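Local coordinates for protein hookworm platelet inhibitor 1 (Ancylostoma caninum, PDB 4TPV) that inhibits platelet aggregation and adhesion, and may do so by binding the integrin receptors that recognise fibrinogen and collagen, at residues Met15-Ala29 and Leu78-Ser90. Residues are numbered along the deposited sequence; the frame is centred on the assembly and turned at random. Where two conformers were deposited one is given.
Sequences MREMFTELHNGYRAA and LNIPLEAGNSWWS
Phe-19 O is gripped twice by one residue: the backbone N of His-23 and its ring ND1 reach this carbonyl from opposite faces of its plane, the ND1 bond being 2.9 Å long. ND1 sits well above the carbonyl plane, yet the oxygen lies in the plane of the imidazole, so the ring is held in a fixed rotation; on its far side NE2 bonds Tyr-137 OH. The CE1 edge of His-23 meets the edge of Trp-88, whose NE1 is bonded to Val-70 O.

Helices 13-34 and 80-89 illustrate how near-parallel helices, their axes 28° apart, can pair through apolar surface. Near the start of helix 80-89, Pro-81 sets its CB 4.1 Å from the centroid of the Phe-19 ring, almost on the ring normal, in a CH-pi contact, while CG packs against Met-18 CB. The Met-15 chain bends at its thioether, bringing CE to 4.0 Å from Ile-80 CB. Asn-79 caps helix 80-89, its OD1 accepting from Leu-82 N at 2.9 Å, and its ND2 lies beside Met-18 SD.

Gly-85, lacking a side chain, lets Leu-22 CD2 approach its CA to 3.9 Å; Leu-22 CD1 meets Leu-82 CD2 at 3.7 Å. Tyr-26 is sandwiched, with Leu-22 O over one face and Trp-89 CB over the other. With CG anti to the backbone N (chi1 172°), the Trp-89 indole reaches Tyr-26 and Ala-29, its six-membered ring slid so far from the phenol that the rings, 29° apart in plane, barely overlap, and CE3 comes 3.5 Å from Tyr-26 CG.

Both helices of this CAP-family fold touch strand 119-127, Phe-19 at Cys-122 and Ile-80 at Val-124. No hydrogen bond joins them: shape and ring-face contacts hold the pair together, while His-23, Trp-88 NE1 and Asn-79 OD1 find their bonds elsewhere.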
ATOM      1  N   MET A  15     -14.381   2.832   4.140  1.00 13.55           N
ATOM      2  CA  MET A  15     -13.084   3.444   3.878  1.00 13.06           C
ATOM      3  C   MET A  15     -11.958   2.410   3.770  1.00 11.06           C
ATOM      4  O   MET A  15     -11.016   2.608   3.014  1.00 12.19           O
ATOM      5  CB  MET A  15     -12.744   4.455   4.963  1.00 12.07           C
ATOM      6  CG  MET A  15     -13.721   5.620   5.046  1.00 14.66           C
ATOM      7  SD  MET A  15     -13.355   6.686   6.459  1.00 23.10           S
ATOM      8  CE  MET A  15     -11.635   7.042   6.082  1.00 11.40           C
ATOM      9  N   ARG A  16     -12.043   1.335   4.555  1.00 11.90           N
ATOM     10  CA  ARG A  16     -11.036   0.273   4.465  1.00 12.32           C
ATOM     11  C   ARG A  16     -11.038  -0.273   3.051  1.00 13.94           C
ATOM     12  O   ARG A  16      -9.991  -0.444   2.442  1.00  9.25           O
ATOM     13  CB  ARG A  16     -11.287  -0.842   5.487  1.00 13.12           C
ATOM     14  CG  ARG A  16     -11.162  -0.377   6.927  1.00 11.02           C
ATOM     15  CD  ARG A  16     -11.531  -1.474   7.902  1.00 12.18           C
ATOM     16  NE  ARG A  16     -11.237  -1.048   9.265  1.00 11.39           N
ATOM     17  CZ  ARG A  16     -12.149  -0.703  10.171  1.00 14.59           C
ATOM     18  NH1 ARG A  16     -13.447  -0.771   9.888  1.00 19.31           N
ATOM     19  NH2 ARG A  16     -11.754  -0.308  11.379  1.00 15.02           N
ATOM     20  N   GLU A  17     -12.233  -0.509   2.514  1.00 14.73           N
ATOM     21  CA  GLU A  17     -12.378  -0.979   1.147  1.00 14.90           C
ATOM     22  C   GLU A  17     -11.850   0.057   0.147  1.00 12.86           C
ATOM     23  O   GLU A  17     -11.165  -0.303  -0.809  1.00 12.77           O
ATOM     24  CB  GLU A  17     -13.850  -1.317   0.859  1.00 14.34           C
ATOM     25  CG  GLU A  17     -14.058  -2.122  -0.403  1.00 21.31           C
ATOM     26  CD  GLU A  17     -15.505  -2.568  -0.566  1.00 34.97           C
ATOM     27  OE1 GLU A  17     -16.415  -1.788  -0.203  1.00 42.73           O
ATOM     28  OE2 GLU A  17     -15.731  -3.702  -1.040  1.00 40.52           O
ATOM     29  N   MET A  18     -12.127   1.335   0.381  1.00 10.67           N
ATOM     30  CA  MET A  18     -11.643   2.385  -0.501  1.00 10.46           C
ATOM     31  C   MET A  18     -10.118   2.366  -0.508  1.00 10.68           C
ATOM     32  O   MET A  18      -9.515   2.397  -1.557  1.00 10.57           O
ATOM     33  CB  MET A  18     -12.169   3.759  -0.090  1.00 12.01           C
ATOM     34  CG  MET A  18     -13.661   3.946  -0.364  1.00 14.69           C
ATOM     35  SD  MET A  18     -14.245   5.444   0.453  1.00 19.61           S
ATOM     36  CE  MET A  18     -16.024   5.311   0.188  1.00 13.99           C
ATOM     37  N   PHE A  19      -9.497   2.252   0.658  1.00  9.40           N
ATOM     38  CA  PHE A  19      -8.037   2.203   0.704  1.00  8.11           C
ATOM     39  C   PHE A  19      -7.491   1.017  -0.088  1.00  7.54           C
ATOM     40  O   PHE A  19      -6.530   1.150  -0.849  1.00  9.63           O
ATOM     41  CB  PHE A  19      -7.547   2.117   2.151  1.00 10.75           C
ATOM     42  CG  PHE A  19      -7.361   3.450   2.826  1.00  9.38           C
ATOM     43  CD1 PHE A  19      -6.349   4.307   2.438  1.00 13.25           C
ATOM     44  CD2 PHE A  19      -8.158   3.810   3.894  1.00 13.35           C
ATOM     45  CE1 PHE A  19      -6.162   5.526   3.091  1.00 15.66           C
ATOM     46  CE2 PHE A  19      -7.974   5.018   4.546  1.00 12.83           C
ATOM     47  CZ  PHE A  19      -6.964   5.880   4.139  1.00 11.17           C
ATOM     48  N   THR A  20      -8.091  -0.149   0.108  1.00 10.79           N
ATOM     49  CA  THR A  20      -7.588  -1.370  -0.514  1.00  9.96           C
ATOM     50  C   THR A  20      -7.743  -1.318  -2.035  1.00 11.60           C
ATOM     51  O   THR A  20      -6.811  -1.627  -2.770  1.00 13.87           O
ATOM     52  CB  THR A  20      -8.313  -2.595   0.031  1.00 16.36           C
ATOM     53  OG1 THR A  20      -8.257  -2.566   1.468  1.00 12.28           O
ATOM     54  CG2 THR A  20      -7.671  -3.887  -0.505  1.00 11.15           C
ATOM     55  N   GLU A  21      -8.925  -0.923  -2.498  1.00 12.96           N
ATOM     56  CA  GLU A  21      -9.160  -0.839  -3.939  1.00 12.28           C
ATOM     57  C   GLU A  21      -8.253   0.180  -4.615  1.00 11.62           C
ATOM     58  O   GLU A  21      -7.749  -0.056  -5.734  1.00  9.29           O
ATOM     59  CB  GLU A  21     -10.621  -0.491  -4.226  1.00 17.47           C
ATOM     60  CG  GLU A  21     -11.021  -0.649  -5.706  1.00 18.20           C
ATOM     61  CD  GLU A  21     -10.573   0.498  -6.604  1.00 24.06           C
ATOM     62  OE1 GLU A  21     -10.482   1.651  -6.129  1.00 25.92           O
ATOM     63  OE2 GLU A  21     -10.304   0.233  -7.799  1.00 22.13           O
ATOM     64  N   LEU A  22      -8.062   1.328  -3.968  1.00 12.91           N
ATOM     65  CA  LEU A  22      -7.203   2.371  -4.522  1.00 12.58           C
ATOM     66  C   LEU A  22      -5.777   1.851  -4.709  1.00 11.03           C
ATOM     67  O   LEU A  22      -5.189   1.979  -5.787  1.00  9.38           O
ATOM     68  CB  LEU A  22      -7.210   3.596  -3.614  1.00 12.77           C
ATOM     69  CG  LEU A  22      -6.726   4.892  -4.250  1.00 16.00           C
ATOM     70  CD1 LEU A  22      -7.697   5.286  -5.378  1.00 12.92           C
ATOM     71  CD2 LEU A  22      -6.675   5.969  -3.174  1.00 17.26           C
ATOM     72  N   HIS A  23      -5.240   1.204  -3.677  1.00  8.84           N
ATOM     73  CA  HIS A  23      -3.898   0.626  -3.786  1.00  7.56           C
ATOM     74  C   HIS A  23      -3.794  -0.432  -4.889  1.00  8.38           C
ATOM     75  O   HIS A  23      -2.840  -0.450  -5.664  1.00 10.82           O
ATOM     76  CB  HIS A  23      -3.474  -0.012  -2.461  1.00  8.75           C
ATOM     77  CG  HIS A  23      -2.942   0.960  -1.454  1.00  8.26           C
ATOM     78  ND1 HIS A  23      -3.754   1.789  -0.714  1.00  8.76           N
ATOM     79  CD2 HIS A  23      -1.672   1.215  -1.047  1.00  8.60           C
ATOM     80  CE1 HIS A  23      -3.007   2.535   0.087  1.00  8.29           C
ATOM     81  NE2 HIS A  23      -1.742   2.202  -0.096  1.00  8.21           N
ATOM     82  N   ASN A  24      -4.767  -1.329  -4.961  1.00  8.99           N
ATOM     83  CA  ASN A  24      -4.701  -2.342  -5.997  1.00  9.16           C
ATOM     84  C   ASN A  24      -4.824  -1.755  -7.409  1.00  9.75           C
ATOM     85  O   ASN A  24      -4.134  -2.205  -8.315  1.00  9.32           O
ATOM     86  CB  ASN A  24      -5.763  -3.406  -5.736  1.00  9.64           C
ATOM     87  CG  ASN A  24      -5.319  -4.396  -4.678  1.00 11.45           C
ATOM     88  OD1 ASN A  24      -4.132  -4.687  -4.565  1.00 10.79           O
ATOM     89  ND2 ASN A  24      -6.269  -4.942  -3.931  1.00 13.20           N
ATOM     90  N   GLY A  25      -5.658  -0.730  -7.585  1.00 10.00           N
ATOM     91  CA  GLY A  25      -5.703  -0.018  -8.860  1.00  9.32           C
ATOM     92  C   GLY A  25      -4.376   0.637  -9.219  1.00  7.86           C
ATOM     93  O   GLY A  25      -3.969   0.641 -10.389  1.00 10.04           O
ATOM     94  N   TYR A  26      -3.714   1.228  -8.222  1.00  9.46           N
ATOM     95  CA  TYR A  26      -2.383   1.786  -8.436  1.00  9.15           C
ATOM     96  C   TYR A  26      -1.418   0.686  -8.850  1.00  7.99           C
ATOM     97  O   TYR A  26      -0.603   0.848  -9.742  1.00  9.92           O
ATOM     98  CB  TYR A  26      -1.835   2.450  -7.170  1.00 10.64           C
ATOM     99  CG  TYR A  26      -2.538   3.702  -6.694  1.00  8.93           C
ATOM    100  CD1 TYR A  26      -3.273   4.483  -7.553  1.00 10.63           C
ATOM    101  CD2 TYR A  26      -2.429   4.106  -5.366  1.00 12.98           C
ATOM    102  CE1 TYR A  26      -3.894   5.640  -7.107  1.00  9.85           C
ATOM    103  CE2 TYR A  26      -3.054   5.246  -4.913  1.00 15.01           C
ATOM    104  CZ  TYR A  26      -3.782   6.007  -5.794  1.00 14.84           C
ATOM    105  OH  TYR A  26      -4.408   7.139  -5.330  1.00 14.08           O
ATOM    106  N   ARG A  27      -1.507  -0.450  -8.170  1.00  9.55           N
ATOM    107  CA  ARG A  27      -0.570  -1.543  -8.453  1.00  9.32           C
ATOM    108  C   ARG A  27      -0.835  -2.196  -9.828  1.00  8.27           C
ATOM    109  O   ARG A  27       0.095  -2.589 -10.530  1.00  7.53           O
ATOM    110  CB  ARG A  27      -0.622  -2.577  -7.303  1.00  7.08           C
ATOM    111  CG  ARG A  27      -0.066  -2.017  -5.996  1.00  9.40           C
ATOM    112  CD  ARG A  27      -0.375  -2.913  -4.783  1.00  7.48           C
ATOM    113  NE  ARG A  27       0.304  -4.205  -4.877  1.00  8.72           N
ATOM    114  CZ  ARG A  27       1.578  -4.409  -4.531  1.00 10.86           C
ATOM    115  NH1 ARG A  27       2.308  -3.395  -4.075  1.00  7.12           N
ATOM    116  NH2 ARG A  27       2.133  -5.611  -4.674  1.00  9.83           N
ATOM    117  N   ALA A  28      -2.106  -2.292 -10.226  1.00  9.50           N
ATOM    118  CA  ALA A  28      -2.451  -2.796 -11.555  1.00 10.77           C
ATOM    119  C   ALA A  28      -1.983  -1.833 -12.658  1.00 11.69           C
ATOM    120  O   ALA A  28      -1.457  -2.263 -13.681  1.00 11.62           O
ATOM    121  CB  ALA A  28      -3.957  -3.022 -11.649  1.00  9.53           C
ATOM    122  N   ALA A  29      -2.201  -0.538 -12.448  1.00  9.68           N
ATOM    123  CA  ALA A  29      -1.736   0.461 -13.411  1.00 10.34           C
ATOM    124  C   ALA A  29      -0.231   0.372 -13.510  1.00 11.48           C
ATOM    125  O   ALA A  29       0.341   0.377 -14.600  1.00 11.80           O
ATOM    126  CB  ALA A  29      -2.169   1.860 -12.994  1.00 11.99           C
ATOM    127  N   LEU A  78     -10.556  16.153  -1.262  1.00 11.05           N
ATOM    128  CA  LEU A  78     -11.121  14.870  -1.614  1.00 10.13           C
ATOM    129  C   LEU A  78     -11.449  14.120  -0.341  1.00  9.76           C
ATOM    130  O   LEU A  78     -11.157  14.597   0.760  1.00 12.48           O
ATOM    131  CB  LEU A  78     -10.141  14.062  -2.458  1.00  9.44           C
ATOM    132  CG  LEU A  78      -9.604  14.686  -3.759  1.00  7.89           C
ATOM    133  CD1 LEU A  78      -8.689  13.699  -4.484  1.00  9.98           C
ATOM    134  CD2 LEU A  78     -10.748  15.120  -4.661  1.00 13.87           C
ATOM    135  N   ASN A  79     -12.022  12.933  -0.474  1.00 10.48           N
ATOM    136  CA  ASN A  79     -12.194  12.132   0.722  1.00  9.66           C
ATOM    137  C   ASN A  79     -10.832  11.653   1.213  1.00  9.57           C
ATOM    138  O   ASN A  79      -9.802  11.889   0.564  1.00 12.85           O
ATOM    139  CB  ASN A  79     -13.179  10.971   0.485  1.00 10.07           C
ATOM    140  CG  ASN A  79     -12.586   9.809  -0.310  1.00 15.30           C
ATOM    141  OD1 ASN A  79     -11.444   9.850  -0.776  1.00 16.36           O
ATOM    142  ND2 ASN A  79     -13.388   8.766  -0.485  1.00 14.14           N
ATOM    143  N   ILE A  80     -10.811  11.038   2.393  1.00 10.46           N
ATOM    144  CA  ILE A  80      -9.542  10.746   3.047  1.00  8.05           C
ATOM    145  C   ILE A  80      -8.678   9.740   2.264  1.00  9.28           C
ATOM    146  O   ILE A  80      -7.501  10.012   2.012  1.00 11.93           O
ATOM    147  CB  ILE A  80      -9.795  10.276   4.496  1.00 12.27           C
ATOM    148  CG1 ILE A  80     -10.354  11.455   5.296  1.00 18.68           C
ATOM    149  CG2 ILE A  80      -8.520   9.755   5.124  1.00 14.48           C
ATOM    150  CD1 ILE A  80     -10.626  11.143   6.760  1.00 21.88           C
ATOM    151  N   PRO A  81      -9.250   8.609   1.819  1.00  9.84           N
ATOM    152  CA  PRO A  81      -8.445   7.671   1.030  1.00 11.89           C
ATOM    153  C   PRO A  81      -7.862   8.301  -0.246  1.00 10.20           C
ATOM    154  O   PRO A  81      -6.684   8.074  -0.535  1.00 10.69           O
ATOM    155  CB  PRO A  81      -9.439   6.545   0.699  1.00 15.17           C
ATOM    156  CG  PRO A  81     -10.430   6.590   1.814  1.00 13.46           C
ATOM    157  CD  PRO A  81     -10.581   8.052   2.148  1.00 10.11           C
ATOM    158  N   LEU A  82      -8.636   9.096  -0.986  1.00  8.05           N
ATOM    159  CA  LEU A  82      -8.087   9.745  -2.174  1.00  9.67           C
ATOM    160  C   LEU A  82      -7.071  10.825  -1.842  1.00  9.16           C
ATOM    161  O   LEU A  82      -6.075  10.958  -2.553  1.00 11.70           O
ATOM    162  CB  LEU A  82      -9.198  10.353  -3.040  1.00  8.57           C
ATOM    163  CG  LEU A  82     -10.043   9.305  -3.759  1.00 10.86           C
ATOM    164  CD1 LEU A  82     -11.280   9.990  -4.313  1.00 13.73           C
ATOM    165  CD2 LEU A  82      -9.224   8.643  -4.892  1.00 12.44           C
ATOM    166  N   GLU A  83      -7.304  11.594  -0.778  1.00  9.77           N
ATOM    167  CA  GLU A  83      -6.359  12.654  -0.405  1.00  9.84           C
ATOM    168  C   GLU A  83      -4.987  12.039  -0.115  1.00 11.96           C
ATOM    169  O   GLU A  83      -3.969  12.502  -0.645  1.00 13.18           O
ATOM    170  CB  GLU A  83      -6.907  13.465   0.787  1.00 13.57           C
ATOM    171  CG  GLU A  83      -6.225  14.806   1.064  1.00 19.45           C
ATOM    172  CD  GLU A  83      -6.496  15.892   0.010  1.00 21.88           C
ATOM    173  OE1 GLU A  83      -7.655  16.067  -0.465  1.00 14.86           O
ATOM    174  OE2 GLU A  83      -5.534  16.607  -0.320  1.00 22.52           O
ATOM    175  N   ALA A  84      -4.953  10.963   0.660  1.00  9.20           N
ATOM    176  CA  ALA A  84      -3.697  10.280   0.950  1.00  9.93           C
ATOM    177  C   ALA A  84      -3.149   9.570  -0.283  1.00 10.77           C
ATOM    178  O   ALA A  84      -1.964   9.705  -0.604  1.00 10.30           O
ATOM    179  CB  ALA A  84      -3.887   9.275   2.090  1.00 11.04           C
ATOM    180  N   GLY A  85      -3.995   8.782  -0.946  1.00 10.48           N
ATOM    181  CA  GLY A  85      -3.549   8.002  -2.079  1.00 11.30           C
ATOM    182  C   GLY A  85      -2.901   8.869  -3.137  1.00 12.08           C
ATOM    183  O   GLY A  85      -1.848   8.532  -3.676  1.00 10.45           O
ATOM    184  N   ASN A  86      -3.527  10.001  -3.431  1.00 12.38           N
ATOM    185  CA  ASN A  86      -3.015  10.863  -4.491  1.00 13.19           C
ATOM    186  C   ASN A  86      -1.690  11.510  -4.113  1.00 10.87           C
ATOM    187  O   ASN A  86      -0.793  11.663  -4.957  1.00 13.19           O
ATOM    188  CB  ASN A  86      -4.063  11.919  -4.861  1.00 11.76           C
ATOM    189  CG  ASN A  86      -5.043  11.406  -5.882  1.00 19.82           C
ATOM    190  OD1 ASN A  86      -4.787  11.465  -7.082  1.00 20.65           O
ATOM    191  ND2 ASN A  86      -6.161  10.864  -5.414  1.00 15.28           N
ATOM    192  N   SER A  87      -1.551  11.901  -2.853  1.00  9.45           N
ATOM    193  CA  SER A  87      -0.288  12.457  -2.398  0.67  8.57           C
ATOM    194  C   SER A  87       0.822  11.423  -2.551  1.00 11.19           C
ATOM    195  O   SER A  87       1.892  11.741  -3.054  1.00 11.83           O
ATOM    196  CB  SER A  87      -0.378  12.920  -0.940  0.67 13.40           C
ATOM    197  OG  SER A  87       0.790  13.646  -0.589  0.67 13.94           O
ATOM    198  N   TRP A  88       0.562  10.189  -2.131  1.00  9.99           N
ATOM    199  CA  TRP A  88       1.566   9.137  -2.227  1.00  9.56           C
ATOM    200  C   TRP A  88       1.830   8.746  -3.689  1.00  9.36           C
ATOM    201  O   TRP A  88       2.979   8.587  -4.105  1.00  9.33           O
ATOM    202  CB  TRP A  88       1.134   7.925  -1.394  1.00 10.85           C
ATOM    203  CG  TRP A  88       0.999   8.258   0.068  1.00  9.80           C
ATOM    204  CD1 TRP A  88       1.553   9.310   0.708  1.00  7.23           C
ATOM    205  CD2 TRP A  88       0.240   7.541   1.057  1.00  7.60           C
ATOM    206  NE1 TRP A  88       1.207   9.304   2.044  1.00  8.93           N
ATOM    207  CE2 TRP A  88       0.392   8.225   2.276  1.00  8.13           C
ATOM    208  CE3 TRP A  88      -0.563   6.402   1.019  1.00  8.93           C
ATOM    209  CZ2 TRP A  88      -0.201   7.789   3.462  1.00  9.24           C
ATOM    210  CZ3 TRP A  88      -1.156   5.969   2.189  1.00  9.88           C
ATOM    211  CH2 TRP A  88      -0.976   6.661   3.395  1.00  9.56           C
ATOM    212  N   TRP A  89       0.771   8.582  -4.478  1.00  9.59           N
ATOM    213  CA  TRP A  89       0.957   8.221  -5.892  1.00  8.79           C
ATOM    214  C   TRP A  89       1.783   9.251  -6.668  1.00 11.75           C
ATOM    215  O   TRP A  89       2.585   8.888  -7.538  1.00 11.10           O
ATOM    216  CB  TRP A  89      -0.406   8.032  -6.577  1.00  9.16           C
ATOM    217  CG  TRP A  89      -0.280   7.852  -8.074  1.00 14.63           C
ATOM    218  CD1 TRP A  89      -0.351   8.828  -9.022  1.00 16.74           C
ATOM    219  CD2 TRP A  89      -0.040   6.627  -8.778  1.00 12.68           C
ATOM    220  NE1 TRP A  89      -0.193   8.285 -10.275  1.00 15.95           N
ATOM    221  CE2 TRP A  89       0.006   6.936 -10.153  1.00 15.04           C
ATOM    222  CE3 TRP A  89       0.130   5.299  -8.381  1.00 14.80           C
ATOM    223  CZ2 TRP A  89       0.213   5.960 -11.133  1.00 17.06           C
ATOM    224  CZ3 TRP A  89       0.337   4.337  -9.342  1.00 17.84           C
ATOM    225  CH2 TRP A  89       0.381   4.671 -10.708  1.00 19.66           C
ATOM    226  N   SER A  90       1.608  10.530  -6.335  1.00  9.13           N
ATOM    227  CA  SER A  90       2.308  11.601  -7.052  0.51 10.09           C
ATOM    228  C   SER A  90       3.837  11.478  -6.997  1.00 10.48           C
ATOM    229  O   SER A  90       4.543  12.084  -7.810  1.00 12.88           O
ATOM    230  CB  SER A  90       1.879  12.964  -6.511  0.51 11.42           C
ATOM    231  OG  SER A  90       0.534  13.247  -6.871  0.51 14.97           O
TER